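Long-range contacts in nucleocapsid (PDB 4AKL), which binds single- and double-stranded RNA, probably packages the viral genome, and displays sequence-non-specific DNA endonuclease activity: residues Tyr78-Ile88 against Ile137-Thr145; Phe324-Phe332 against Met388-Ala398. All coordinates share one frame; numbering follows the deposited sequence. Where two conformers were deposited one is given.

Contact 1 of 2, residues Tyr78-Ile88 against Ile137-Thr145; sequences YECAWASSTGI and IGFRVNANT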
ATOM      1  N   TYR A  78     -17.178   8.909  -8.223  1.00 39.39           N
ATOM      2  CA  TYR A  78     -16.499   9.085  -9.521  1.00 40.44           C
ATOM      3  C   TYR A  78     -15.393   8.070  -9.664  1.00 38.78           C
ATOM      4  O   TYR A  78     -15.307   7.375 -10.664  1.00 39.02           O
ATOM      5  CB  TYR A  78     -15.912  10.492  -9.643  1.00 41.91           C
ATOM      6  CG  TYR A  78     -15.271  10.775 -10.975  1.00 43.61           C
ATOM      7  CD1 TYR A  78     -16.014  11.255 -12.014  1.00 45.62           C
ATOM      8  CD2 TYR A  78     -13.895  10.543 -11.196  1.00 43.69           C
ATOM      9  CE1 TYR A  78     -15.451  11.522 -13.237  1.00 47.99           C
ATOM     10  CE2 TYR A  78     -13.307  10.805 -12.451  1.00 44.27           C
ATOM     11  CZ  TYR A  78     -14.088  11.290 -13.454  1.00 47.31           C
ATOM     12  OH  TYR A  78     -13.550  11.566 -14.685  1.00 48.95           O
ATOM     13  N   GLU A  79     -14.565   7.969  -8.642  1.00 37.32           N
ATOM     14  CA  GLU A  79     -13.385   7.119  -8.739  1.00 36.30           C
ATOM     15  C   GLU A  79     -13.752   5.653  -8.603  1.00 35.30           C
ATOM     16  O   GLU A  79     -13.168   4.822  -9.311  1.00 34.57           O
ATOM     17  CB  GLU A  79     -12.329   7.535  -7.726  1.00 35.73           C
ATOM     18  CG  GLU A  79     -11.701   8.863  -8.042  1.00 37.55           C
ATOM     19  CD  GLU A  79     -12.546  10.116  -7.667  1.00 40.05           C
ATOM     20  OE1 GLU A  79     -13.481  10.004  -6.842  1.00 38.49           O
ATOM     21  OE2 GLU A  79     -12.240  11.229  -8.218  1.00 41.70           O
ATOM     22  N   CYS A  80     -14.728   5.339  -7.720  1.00 34.61           N
ATOM     23  CA  CYS A  80     -15.233   3.963  -7.581  1.00 34.06           C
ATOM     24  C   CYS A  80     -15.847   3.518  -8.909  1.00 34.70           C
ATOM     25  O   CYS A  80     -15.602   2.395  -9.371  1.00 34.08           O
ATOM     26  CB  CYS A  80     -16.273   3.867  -6.449  1.00 33.48           C
ATOM     27  SG  CYS A  80     -15.599   4.131  -4.800  1.00 33.40           S
ATOM     28  N   ALA A  81     -16.631   4.393  -9.538  1.00 35.94           N
ATOM     29  CA  ALA A  81     -17.211   4.041 -10.845  1.00 36.79           C
ATOM     30  C   ALA A  81     -16.096   3.829 -11.874  1.00 37.39           C
ATOM     31  O   ALA A  81     -16.146   2.888 -12.674  1.00 37.90           O
ATOM     32  CB  ALA A  81     -18.168   5.062 -11.304  1.00 38.55           C
ATOM     33  N   TRP A  82     -15.091   4.698 -11.875  1.00 37.58           N
ATOM     34  CA  TRP A  82     -13.966   4.525 -12.794  1.00 37.73           C
ATOM     35  C   TRP A  82     -13.230   3.174 -12.565  1.00 35.98           C
ATOM     36  O   TRP A  82     -12.899   2.465 -13.526  1.00 36.14           O
ATOM     37  CB  TRP A  82     -13.000   5.702 -12.644  1.00 38.27           C
ATOM     38  CG  TRP A  82     -11.689   5.604 -13.420  1.00 38.36           C
ATOM     39  CD1 TRP A  82     -10.451   5.404 -12.886  1.00 36.82           C
ATOM     40  CD2 TRP A  82     -11.493   5.736 -14.841  1.00 40.96           C
ATOM     41  NE1 TRP A  82      -9.500   5.399 -13.859  1.00 38.17           N
ATOM     42  CE2 TRP A  82     -10.097   5.601 -15.079  1.00 40.55           C
ATOM     43  CE3 TRP A  82     -12.353   5.959 -15.937  1.00 43.39           C
ATOM     44  CZ2 TRP A  82      -9.541   5.653 -16.373  1.00 41.49           C
ATOM     45  CZ3 TRP A  82     -11.808   6.024 -17.212  1.00 43.91           C
ATOM     46  CH2 TRP A  82     -10.413   5.874 -17.422  1.00 43.97           C
ATOM     47  N   ALA A  83     -12.999   2.844 -11.306  1.00 34.42           N
ATOM     48  CA  ALA A  83     -12.306   1.608 -10.913  1.00 33.12           C
ATOM     49  C   ALA A  83     -13.105   0.332 -11.276  1.00 33.00           C
ATOM     50  O   ALA A  83     -12.542  -0.719 -11.348  1.00 33.12           O
ATOM     51  CB  ALA A  83     -11.966   1.647  -9.386  1.00 31.02           C
ATOM     52  N   SER A  84     -14.408   0.463 -11.489  1.00 33.54           N
ATOM     53  CA  SER A  84     -15.297  -0.629 -11.791  1.00 33.62           C
ATOM     54  C   SER A  84     -15.855  -0.543 -13.215  1.00 35.06           C
ATOM     55  O   SER A  84     -16.754  -1.322 -13.556  1.00 35.74           O
ATOM     56  CB  SER A  84     -16.462  -0.569 -10.828  1.00 33.46           C
ATOM     57  OG  SER A  84     -16.089  -0.946  -9.512  1.00 32.96           O
ATOM     58  N   SER A  85     -15.365   0.417 -14.016  1.00 35.43           N
ATOM     59  CA  SER A  85     -15.853   0.651 -15.384  1.00 37.53           C
ATOM     60  C   SER A  85     -15.504  -0.474 -16.321  1.00 37.38           C
ATOM     61  O   SER A  85     -14.500  -1.174 -16.115  1.00 35.76           O
ATOM     62  CB  SER A  85     -15.304   1.966 -15.947  1.00 38.75           C
ATOM     63  OG  SER A  85     -13.900   1.966 -16.002  1.00 39.83           O
ATOM     64  N   THR A  86     -16.324  -0.665 -17.371  1.00 39.08           N
ATOM     65  CA  THR A  86     -16.062  -1.759 -18.289  1.00 39.55           C
ATOM     66  C   THR A  86     -14.642  -1.701 -18.810  1.00 39.73           C
ATOM     67  O   THR A  86     -13.957  -2.766 -18.882  1.00 38.65           O
ATOM     68  CB  THR A  86     -17.040  -1.845 -19.442  1.00 41.77           C
ATOM     69  OG1 THR A  86     -17.168  -0.564 -20.077  1.00 42.66           O
ATOM     70  CG2 THR A  86     -18.461  -2.395 -18.909  1.00 41.99           C
ATOM     71  N   GLY A  87     -14.180  -0.486 -19.123  1.00 40.60           N
ATOM     72  CA  GLY A  87     -12.818  -0.272 -19.684  1.00 41.43           C
ATOM     73  C   GLY A  87     -11.668  -0.631 -18.772  1.00 40.01           C
ATOM     74  O   GLY A  87     -10.695  -1.315 -19.175  1.00 39.86           O
ATOM     75  N   ILE A  88     -11.767  -0.184 -17.527  1.00 39.20           N
ATOM     76  CA  ILE A  88     -10.724  -0.475 -16.523  1.00 37.85           C
ATOM     77  C   ILE A  88     -10.776  -1.967 -16.060  1.00 36.94           C
ATOM     78  O   ILE A  88      -9.746  -2.615 -15.916  1.00 36.74           O
ATOM     79  CB  ILE A  88     -10.825   0.526 -15.366  1.00 37.48           C
ATOM     80  CG1 ILE A  88     -10.486   1.930 -15.881  1.00 38.49           C
ATOM     81  CG2 ILE A  88      -9.950   0.077 -14.188  1.00 34.58           C
ATOM     82  CD1 ILE A  88      -9.023   2.106 -16.289  1.00 40.05           C
ATOM     83  N   ILE A 137      -2.413   0.808 -17.941  1.00 42.54           N
ATOM     84  CA  ILE A 137      -3.868   0.843 -18.231  1.00 42.13           C
ATOM     85  C   ILE A 137      -4.494   2.276 -18.279  1.00 43.01           C
ATOM     86  O   ILE A 137      -5.727   2.423 -18.459  1.00 42.66           O
ATOM     87  CB  ILE A 137      -4.685  -0.117 -17.263  1.00 39.75           C
ATOM     88  CG1 ILE A 137      -4.869   0.485 -15.829  1.00 38.88           C
ATOM     89  CG2 ILE A 137      -4.035  -1.494 -17.229  1.00 37.85           C
ATOM     90  CD1 ILE A 137      -5.857  -0.325 -14.928  1.00 33.55           C
ATOM     91  N   GLY A 138      -3.657   3.309 -18.127  1.00 43.82           N
ATOM     92  CA  GLY A 138      -4.147   4.674 -17.939  1.00 44.63           C
ATOM     93  C   GLY A 138      -5.057   4.835 -16.738  1.00 42.81           C
ATOM     94  O   GLY A 138      -6.121   5.423 -16.844  1.00 43.32           O
ATOM     95  N   PHE A 139      -4.675   4.303 -15.586  1.00 41.25           N
ATOM     96  CA  PHE A 139      -5.558   4.410 -14.392  1.00 39.90           C
ATOM     97  C   PHE A 139      -5.763   5.868 -13.951  1.00 41.18           C
ATOM     98  O   PHE A 139      -6.892   6.271 -13.629  1.00 40.44           O
ATOM     99  CB  PHE A 139      -5.057   3.584 -13.181  1.00 38.22           C
ATOM    100  CG  PHE A 139      -6.056   3.562 -12.010  1.00 36.30           C
ATOM    101  CD1 PHE A 139      -7.278   2.913 -12.136  1.00 35.23           C
ATOM    102  CD2 PHE A 139      -5.782   4.211 -10.823  1.00 34.75           C
ATOM    103  CE1 PHE A 139      -8.183   2.915 -11.118  1.00 33.07           C
ATOM    104  CE2 PHE A 139      -6.686   4.215  -9.762  1.00 32.19           C
ATOM    105  CZ  PHE A 139      -7.887   3.588  -9.903  1.00 32.54           C
ATOM    106  N   ARG A 140      -4.677   6.653 -13.956  1.00 42.34           N
ATOM    107  CA  ARG A 140      -4.726   8.048 -13.534  0.50 43.69           C
ATOM    108  C   ARG A 140      -5.632   8.882 -14.436  1.00 45.30           C
ATOM    109  O   ARG A 140      -5.332   9.029 -15.579  1.00 46.77           O
ATOM    110  CB  ARG A 140      -3.305   8.673 -13.539  0.50 44.69           C
ATOM    111  CG  ARG A 140      -3.234  10.042 -12.848  0.50 46.38           C
ATOM    112  CD  ARG A 140      -2.073  10.888 -13.311  0.50 48.92           C
ATOM    113  NE  ARG A 140      -2.215  12.255 -12.828  0.50 51.65           N
ATOM    114  CZ  ARG A 140      -1.405  12.867 -11.967  0.50 52.44           C
ATOM    115  NH1 ARG A 140      -0.342  12.259 -11.459  0.50 51.76           N
ATOM    116  NH2 ARG A 140      -1.672  14.110 -11.616  0.50 53.85           N
ATOM    117  N   VAL A 141      -6.724   9.413 -13.891  1.00 45.22           N
ATOM    118  CA  VAL A 141      -7.552  10.384 -14.609  1.00 47.48           C
ATOM    119  C   VAL A 141      -7.707  11.677 -13.822  1.00 48.46           C
ATOM    120  O   VAL A 141      -8.329  12.581 -14.294  1.00 50.31           O
ATOM    121  CB  VAL A 141      -8.950   9.845 -14.933  1.00 47.36           C
ATOM    122  CG1 VAL A 141      -8.845   8.802 -16.036  1.00 47.79           C
ATOM    123  CG2 VAL A 141      -9.618   9.299 -13.688  1.00 44.61           C
ATOM    124  N   ASN A 142      -7.150  11.746 -12.616  1.00 47.65           N
ATOM    125  CA  ASN A 142      -7.227  12.935 -11.742  1.00 48.32           C
ATOM    126  C   ASN A 142      -6.294  12.707 -10.552  1.00 46.93           C
ATOM    127  O   ASN A 142      -5.680  11.629 -10.439  1.00 45.23           O
ATOM    128  CB  ASN A 142      -8.678  13.285 -11.286  1.00 47.80           C
ATOM    129  CG  ASN A 142      -9.395  12.145 -10.478  1.00 46.23           C
ATOM    130  OD1 ASN A 142      -8.775  11.189  -9.904  1.00 42.02           O
ATOM    131  ND2 ASN A 142     -10.729  12.268 -10.419  1.00 44.43           N
ATOM    132  N   ALA A 143      -6.184  13.701  -9.669  1.00 47.54           N
ATOM    133  CA  ALA A 143      -5.299  13.599  -8.500  1.00 46.77           C
ATOM    134  C   ALA A 143      -5.731  12.475  -7.561  1.00 44.47           C
ATOM    135  O   ALA A 143      -4.900  11.855  -6.939  1.00 43.76           O
ATOM    136  CB  ALA A 143      -5.235  14.921  -7.741  1.00 48.18           C
ATOM    137  N   ASN A 144      -7.036  12.214  -7.467  1.00 43.66           N
ATOM    138  CA  ASN A 144      -7.564  11.113  -6.610  1.00 41.39           C
ATOM    139  C   ASN A 144      -7.118   9.739  -7.088  1.00 39.71           C
ATOM    140  O   ASN A 144      -7.149   8.815  -6.329  1.00 38.81           O
ATOM    141  CB  ASN A 144      -9.104  11.152  -6.550  1.00 40.88           C
ATOM    142  CG  ASN A 144      -9.659  12.375  -5.770  1.00 43.12           C
ATOM    143  OD1 ASN A 144      -8.960  12.995  -4.913  1.00 42.46           O
ATOM    144  ND2 ASN A 144     -10.948  12.708  -6.044  1.00 43.15           N
ATOM    145  N   THR A 145      -6.703   9.609  -8.359  1.00 40.25           N
ATOM    146  CA  THR A 145      -6.277   8.322  -8.927  1.00 38.79           C
ATOM    147  C   THR A 145      -4.793   8.309  -9.293  1.00 39.73           C
ATOM    148  O   THR A 145      -4.371   7.528 -10.149  1.00 40.10           O
ATOM    149  CB  THR A 145      -7.156   7.988 -10.145  1.00 39.49           C
ATOM    150  OG1 THR A 145      -7.171   9.110 -11.069  1.00 39.44           O
ATOM    151  CG2 THR A 145      -8.620   7.607  -9.678  1.00 37.87           C
TER
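Trp-82 gives its N-H to the backbone of Phe-139 and one indole face to Val-141. NE1 donates to Phe-139 O at 2.8 Å, on a lone pair in the carbonyl plane, but the bond is bent (N-H...O 140°). CG1 of Val-141 lies over one indole face, 3.7 Å from the centroid of the six-membered ring, in a CH-pi contact. Ile-88 CG1 covers the opposite face. The Phe-139 ring lies oblique to the five-membered ring of Trp-82, with planes 42° apart.

Glu-79 forms the second polar contact. Its OE2 takes two amide donors, Asn-142 ND2 at 2.9 Å and Asn-144 ND2, also at 2.9 Å. Asn-142 comes on the anti lone pair. Asn-144 comes from above the carboxylate plane, in a nearly straight bond. A bend at chi2 (78°) brings the carboxylate to both amides. The other oxygen, OE1, is bonded to Ser-33, so both oxygens of the carboxylate have partners. Two neutral donors on OE2 would probably stabilise its negative charge.

Further out, Val-141 N bonds to Thr-145 OG1 at 2.9 Å, which folds the loop back on itself. Gly-138 closes helix 120-136 in a Schellman motif, and the loop then runs along helix 77-83. Tyr-78 and Trp-82 also touch helix 10-24. Ile-88 and Phe-139 pack against helix 306-316.

Contact 2 of 2, residues Phe324-Phe332 against Met388-Ala398; sequences FPTVSQFLF and MGVCFGTIPVA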
ATOM      1  N   PHE A 324     -17.559 -10.279 -13.558  1.00 36.24           N
ATOM      2  CA  PHE A 324     -17.223  -9.191 -12.595  1.00 35.06           C
ATOM      3  C   PHE A 324     -18.421  -8.581 -11.900  1.00 35.21           C
ATOM      4  O   PHE A 324     -18.354  -8.336 -10.710  1.00 34.14           O
ATOM      5  CB  PHE A 324     -16.408  -8.076 -13.271  1.00 35.33           C
ATOM      6  CG  PHE A 324     -16.230  -6.875 -12.413  1.00 34.71           C
ATOM      7  CD1 PHE A 324     -15.237  -6.839 -11.442  1.00 34.92           C
ATOM      8  CD2 PHE A 324     -17.073  -5.791 -12.534  1.00 35.10           C
ATOM      9  CE1 PHE A 324     -15.089  -5.722 -10.626  1.00 33.59           C
ATOM     10  CE2 PHE A 324     -16.915  -4.678 -11.720  1.00 34.77           C
ATOM     11  CZ  PHE A 324     -15.942  -4.650 -10.795  1.00 34.50           C
ATOM     12  N   PRO A 325     -19.543  -8.348 -12.631  1.00 35.96           N
ATOM     13  CA  PRO A 325     -20.677  -7.718 -11.950  1.00 36.35           C
ATOM     14  C   PRO A 325     -21.236  -8.491 -10.723  1.00 35.22           C
ATOM     15  O   PRO A 325     -21.795  -7.868  -9.804  1.00 34.78           O
ATOM     16  CB  PRO A 325     -21.736  -7.631 -13.053  1.00 37.80           C
ATOM     17  CG  PRO A 325     -20.933  -7.674 -14.331  1.00 38.88           C
ATOM     18  CD  PRO A 325     -19.872  -8.650 -14.031  1.00 37.29           C
ATOM     19  N   THR A 326     -21.060  -9.803 -10.708  1.00 34.80           N
ATOM     20  CA  THR A 326     -21.413 -10.650  -9.531  1.00 33.77           C
ATOM     21  C   THR A 326     -20.435 -10.472  -8.344  1.00 32.69           C
ATOM     22  O   THR A 326     -20.826 -10.617  -7.131  1.00 31.39           O
ATOM     23  CB  THR A 326     -21.523 -12.139  -9.942  1.00 34.58           C
ATOM     24  OG1 THR A 326     -20.220 -12.674 -10.167  1.00 33.53           O
ATOM     25  CG2 THR A 326     -22.382 -12.306 -11.234  1.00 35.90           C
ATOM     26  N   VAL A 327     -19.158 -10.157  -8.641  1.00 31.90           N
ATOM     27  CA  VAL A 327     -18.211  -9.865  -7.554  1.00 30.59           C
ATOM     28  C   VAL A 327     -18.632  -8.547  -6.914  1.00 30.36           C
ATOM     29  O   VAL A 327     -18.712  -8.406  -5.703  1.00 28.63           O
ATOM     30  CB  VAL A 327     -16.753  -9.748  -8.040  1.00 30.50           C
ATOM     31  CG1 VAL A 327     -15.855  -9.385  -6.895  1.00 27.41           C
ATOM     32  CG2 VAL A 327     -16.281 -11.062  -8.691  1.00 29.67           C
ATOM     33  N   SER A 328     -18.900  -7.584  -7.781  1.00 31.38           N
ATOM     34  CA  SER A 328     -19.395  -6.288  -7.397  1.00 31.51           C
ATOM     35  C   SER A 328     -20.669  -6.412  -6.564  1.00 31.21           C
ATOM     36  O   SER A 328     -20.817  -5.778  -5.535  1.00 31.04           O
ATOM     37  CB  SER A 328     -19.607  -5.432  -8.644  1.00 32.21           C
ATOM     38  OG  SER A 328     -20.307  -4.235  -8.357  1.00 33.36           O
ATOM     39  N   GLN A 329     -21.583  -7.253  -6.997  1.00 32.40           N
ATOM     40  CA  GLN A 329     -22.837  -7.411  -6.271  1.00 32.26           C
ATOM     41  C   GLN A 329     -22.582  -8.008  -4.878  1.00 31.50           C
ATOM     42  O   GLN A 329     -23.134  -7.532  -3.866  1.00 30.69           O
ATOM     43  CB  GLN A 329     -23.805  -8.284  -7.026  1.00 33.71           C
ATOM     44  CG  GLN A 329     -25.249  -8.149  -6.498  1.00 34.11           C
ATOM     45  CD  GLN A 329     -25.855  -6.864  -6.969  1.00 35.51           C
ATOM     46  OE1 GLN A 329     -25.676  -6.475  -8.138  1.00 37.65           O
ATOM     47  NE2 GLN A 329     -26.557  -6.184  -6.089  1.00 36.49           N
ATOM     48  N   PHE A 330     -21.737  -9.044  -4.836  1.00 30.80           N
ATOM     49  CA  PHE A 330     -21.364  -9.708  -3.586  1.00 29.94           C
ATOM     50  C   PHE A 330     -20.842  -8.686  -2.543  1.00 29.70           C
ATOM     51  O   PHE A 330     -21.254  -8.684  -1.389  1.00 29.16           O
ATOM     52  CB  PHE A 330     -20.289 -10.771  -3.873  1.00 29.68           C
ATOM     53  CG  PHE A 330     -19.947 -11.646  -2.700  1.00 28.62           C
ATOM     54  CD1 PHE A 330     -19.004 -11.267  -1.796  1.00 28.90           C
ATOM     55  CD2 PHE A 330     -20.550 -12.893  -2.544  1.00 31.73           C
ATOM     56  CE1 PHE A 330     -18.676 -12.116  -0.705  1.00 28.08           C
ATOM     57  CE2 PHE A 330     -20.229 -13.718  -1.500  1.00 30.87           C
ATOM     58  CZ  PHE A 330     -19.284 -13.302  -0.565  1.00 31.00           C
ATOM     59  N   LEU A 331     -19.914  -7.831  -2.985  1.00 29.26           N
ATOM     60  CA  LEU A 331     -19.315  -6.841  -2.127  1.00 28.60           C
ATOM     61  C   LEU A 331     -20.287  -5.755  -1.727  1.00 29.47           C
ATOM     62  O   LEU A 331     -20.230  -5.281  -0.607  1.00 29.36           O
ATOM     63  CB  LEU A 331     -18.075  -6.273  -2.774  1.00 28.20           C
ATOM     64  CG  LEU A 331     -16.925  -7.291  -3.004  1.00 26.57           C
ATOM     65  CD1 LEU A 331     -15.911  -6.825  -4.083  1.00 23.42           C
ATOM     66  CD2 LEU A 331     -16.192  -7.626  -1.665  1.00 24.23           C
ATOM     67  N   PHE A 332     -21.189  -5.405  -2.618  1.00 30.47           N
ATOM     68  CA  PHE A 332     -22.185  -4.394  -2.353  1.00 32.61           C
ATOM     69  C   PHE A 332     -23.108  -4.841  -1.240  1.00 33.66           C
ATOM     70  O   PHE A 332     -23.363  -4.082  -0.342  1.00 34.06           O
ATOM     71  CB  PHE A 332     -23.011  -4.081  -3.612  1.00 33.57           C
ATOM     72  CG  PHE A 332     -24.197  -3.174  -3.369  1.00 35.03           C
ATOM     73  CD1 PHE A 332     -24.028  -1.808  -3.221  1.00 35.50           C
ATOM     74  CD2 PHE A 332     -25.496  -3.697  -3.305  1.00 37.93           C
ATOM     75  CE1 PHE A 332     -25.107  -0.971  -2.989  1.00 37.48           C
ATOM     76  CE2 PHE A 332     -26.625  -2.869  -3.102  1.00 37.85           C
ATOM     77  CZ  PHE A 332     -26.435  -1.506  -2.942  1.00 38.96           C
ATOM     78  N   MET A 388     -11.106  -4.793  -1.673  1.00 24.74           N
ATOM     79  CA  MET A 388     -11.916  -5.088  -2.860  1.00 24.76           C
ATOM     80  C   MET A 388     -13.266  -4.387  -2.782  1.00 25.28           C
ATOM     81  O   MET A 388     -13.753  -3.890  -3.798  1.00 25.41           O
ATOM     82  CB  MET A 388     -12.136  -6.602  -3.005  1.00 24.64           C
ATOM     83  CG  MET A 388     -10.888  -7.402  -3.119  1.00 23.60           C
ATOM     84  SD  MET A 388     -11.190  -9.190  -3.405  1.00 26.17           S
ATOM     85  CE  MET A 388     -11.618  -9.085  -5.111  1.00 24.54           C
ATOM     86  N   GLY A 389     -13.862  -4.317  -1.580  1.00 24.61           N
ATOM     87  CA  GLY A 389     -15.170  -3.712  -1.409  1.00 25.16           C
ATOM     88  C   GLY A 389     -15.158  -2.202  -1.749  1.00 26.12           C
ATOM     89  O   GLY A 389     -16.069  -1.720  -2.375  1.00 26.66           O
ATOM     90  N   VAL A 390     -14.148  -1.461  -1.330  1.00 26.52           N
ATOM     91  CA  VAL A 390     -14.122  -0.048  -1.703  1.00 28.01           C
ATOM     92  C   VAL A 390     -13.920   0.148  -3.223  1.00 28.73           C
ATOM     93  O   VAL A 390     -14.453   1.078  -3.803  1.00 29.82           O
ATOM     94  CB  VAL A 390     -13.095   0.785  -0.874  1.00 27.91           C
ATOM     95  CG1 VAL A 390     -11.663   0.427  -1.248  1.00 29.01           C
ATOM     96  CG2 VAL A 390     -13.353   2.246  -1.053  1.00 28.47           C
ATOM     97  N   CYS A 391     -13.190  -0.751  -3.885  1.00 28.72           N
ATOM     98  CA  CYS A 391     -13.021  -0.609  -5.339  1.00 29.10           C
ATOM     99  C   CYS A 391     -14.226  -0.967  -6.211  1.00 29.30           C
ATOM    100  O   CYS A 391     -14.513  -0.302  -7.220  1.00 29.19           O
ATOM    101  CB  CYS A 391     -11.862  -1.487  -5.775  1.00 29.35           C
ATOM    102  SG  CYS A 391     -10.260  -1.162  -5.100  1.00 31.20           S
ATOM    103  N   PHE A 392     -14.910  -2.072  -5.830  1.00 28.75           N
ATOM    104  CA  PHE A 392     -15.935  -2.724  -6.673  1.00 28.95           C
ATOM    105  C   PHE A 392     -17.305  -2.870  -6.019  1.00 29.12           C
ATOM    106  O   PHE A 392     -18.254  -3.311  -6.689  1.00 30.01           O
ATOM    107  CB  PHE A 392     -15.507  -4.142  -7.044  1.00 28.07           C
ATOM    108  CG  PHE A 392     -14.067  -4.276  -7.492  1.00 27.94           C
ATOM    109  CD1 PHE A 392     -13.532  -3.450  -8.458  1.00 28.39           C
ATOM    110  CD2 PHE A 392     -13.268  -5.267  -6.973  1.00 27.61           C
ATOM    111  CE1 PHE A 392     -12.226  -3.608  -8.857  1.00 27.85           C
ATOM    112  CE2 PHE A 392     -11.955  -5.410  -7.372  1.00 26.49           C
ATOM    113  CZ  PHE A 392     -11.457  -4.594  -8.300  1.00 27.14           C
ATOM    114  N   GLY A 393     -17.414  -2.510  -4.741  1.00 28.54           N
ATOM    115  CA  GLY A 393     -18.620  -2.753  -3.979  1.00 28.91           C
ATOM    116  C   GLY A 393     -19.437  -1.623  -3.422  1.00 29.34           C
ATOM    117  O   GLY A 393     -20.441  -1.896  -2.813  1.00 28.98           O
ATOM    118  N   THR A 394     -19.030  -0.369  -3.619  1.00 30.31           N
ATOM    119  CA  THR A 394     -19.843   0.762  -3.164  1.00 30.82           C
ATOM    120  C   THR A 394     -20.908   1.062  -4.180  1.00 32.90           C
ATOM    121  O   THR A 394     -21.939   1.682  -3.856  1.00 34.05           O
ATOM    122  CB  THR A 394     -19.014   2.006  -2.923  1.00 31.45           C
ATOM    123  OG1 THR A 394     -18.520   2.526  -4.179  1.00 30.78           O
ATOM    124  CG2 THR A 394     -17.848   1.720  -1.947  1.00 26.96           C
ATOM    125  N   ILE A 395     -20.660   0.642  -5.412  1.00 33.07           N
ATOM    126  CA  ILE A 395     -21.625   0.719  -6.516  1.00 34.47           C
ATOM    127  C   ILE A 395     -21.763  -0.684  -7.140  1.00 34.06           C
ATOM    128  O   ILE A 395     -20.779  -1.223  -7.625  1.00 33.05           O
ATOM    129  CB  ILE A 395     -21.128   1.676  -7.622  1.00 35.36           C
ATOM    130  CG1 ILE A 395     -20.813   3.109  -7.101  1.00 36.07           C
ATOM    131  CG2 ILE A 395     -22.125   1.762  -8.676  1.00 36.35           C
ATOM    132  CD1 ILE A 395     -20.102   4.037  -8.143  1.00 35.06           C
ATOM    133  N   PRO A 396     -22.953  -1.290  -7.094  1.00 35.06           N
ATOM    134  CA  PRO A 396     -23.147  -2.577  -7.786  1.00 35.64           C
ATOM    135  C   PRO A 396     -23.320  -2.305  -9.284  1.00 37.09           C
ATOM    136  O   PRO A 396     -24.283  -1.628  -9.700  1.00 37.68           O
ATOM    137  CB  PRO A 396     -24.415  -3.124  -7.173  1.00 36.31           C
ATOM    138  CG  PRO A 396     -25.224  -1.948  -6.834  1.00 37.29           C
ATOM    139  CD  PRO A 396     -24.225  -0.794  -6.540  1.00 36.61           C
ATOM    140  N   VAL A 397     -22.393  -2.804 -10.080  1.00 36.91           N
ATOM    141  CA  VAL A 397     -22.319  -2.358 -11.487  1.00 38.68           C
ATOM    142  C   VAL A 397     -23.486  -2.802 -12.350  1.00 40.96           C
ATOM    143  O   VAL A 397     -23.752  -2.189 -13.381  1.00 42.90           O
ATOM    144  CB  VAL A 397     -20.989  -2.772 -12.168  1.00 37.85           C
ATOM    145  CG1 VAL A 397     -19.798  -2.149 -11.439  1.00 35.72           C
ATOM    146  CG2 VAL A 397     -20.891  -4.258 -12.268  1.00 37.10           C
ATOM    147  N   ALA A 398     -24.180  -3.853 -11.922  1.00 41.59           N
ATOM    148  CA  ALA A 398     -25.383  -4.336 -12.609  1.00 43.54           C
ATOM    149  C   ALA A 398     -26.566  -3.360 -12.493  1.00 45.68           C
ATOM    150  O   ALA A 398     -27.399  -3.309 -13.383  1.00 47.07           O
ATOM    151  CB  ALA A 398     -25.791  -5.726 -12.069  1.00 42.92           C
TER
HETATM  152  O   HOH W   1     -23.453  -5.711  -9.496  1.00 42.21           O
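Phe-324 points the edge of its ring at one face of Phe-392. The planes stand at 88° and the centroids are 5.1 Å apart, an offset edge-to-face pair. CE1 of Phe-324 does the touching, off-centre over the face, 3.5 Å from Phe-392 CD1. Cys-391 CB covers the opposite face of Phe-392. The methyl CG1 of Val-397 meets the Phe-324 ring at its edge, while CG2 of Val-397 rests on Pro-325.

At the other end, Pro-396 sets its CG over the centre of one face of Phe-332. This CG sits 3.7 Å from the ring centroid, only 7° off the normal, a well-centred CH-pi contact. Phe-332 has CG trans to its own N (chi1 172°), which turns the ring under the proline. Beside it Leu-331 packs on the last turn of helix 385-392, with CD1 3.9 Å from Met-388 CB. Gly-393, which has no side chain, lets the backbones come close: its CA lies 3.8 Å from Leu-331 CB.

Ser-328 sits between the two aromatic ends. OG donates to Phe-392 O at 2.8 Å, almost in line with the carbonyl bond, and accepts from Val-397 N at 3.1 Å. A water joins Pro-325 O, Gln-329 OE1 and Ala-398 N.

Apolar packing flanks the serine on both sides, and the polar bonds are few. One serine hydroxyl satisfies two backbone groups, one at the C-terminal end of helix 385-392 and one in the loop that follows, and ties both to helix 324-336.

The two contacts are adjacent, with centres about 15 Å apart and on the same side of the chain's centre. They follow one another along the chain. Helix 77-83 joins them: its Glu-79 and Trp-82 take part in contact 1, while Cys-80 packs on the 388-398 segment of contact 2. The SG of Cys-80 lies 3.4 Å from Thr-394 OG1. Ser-84, just after this helix, has OG 2.9 Å from Cys-391 O, a weak contact in which Cys-80 O competes for the proton. Tyr-311 of helix 306-316 also bridges the pair. Its OH bonds to Ala-83 O, and its ring meets Phe-392 edge-to-face. Both are buried and combine ring packing with hydrogen bonds to loop backbone or side chains.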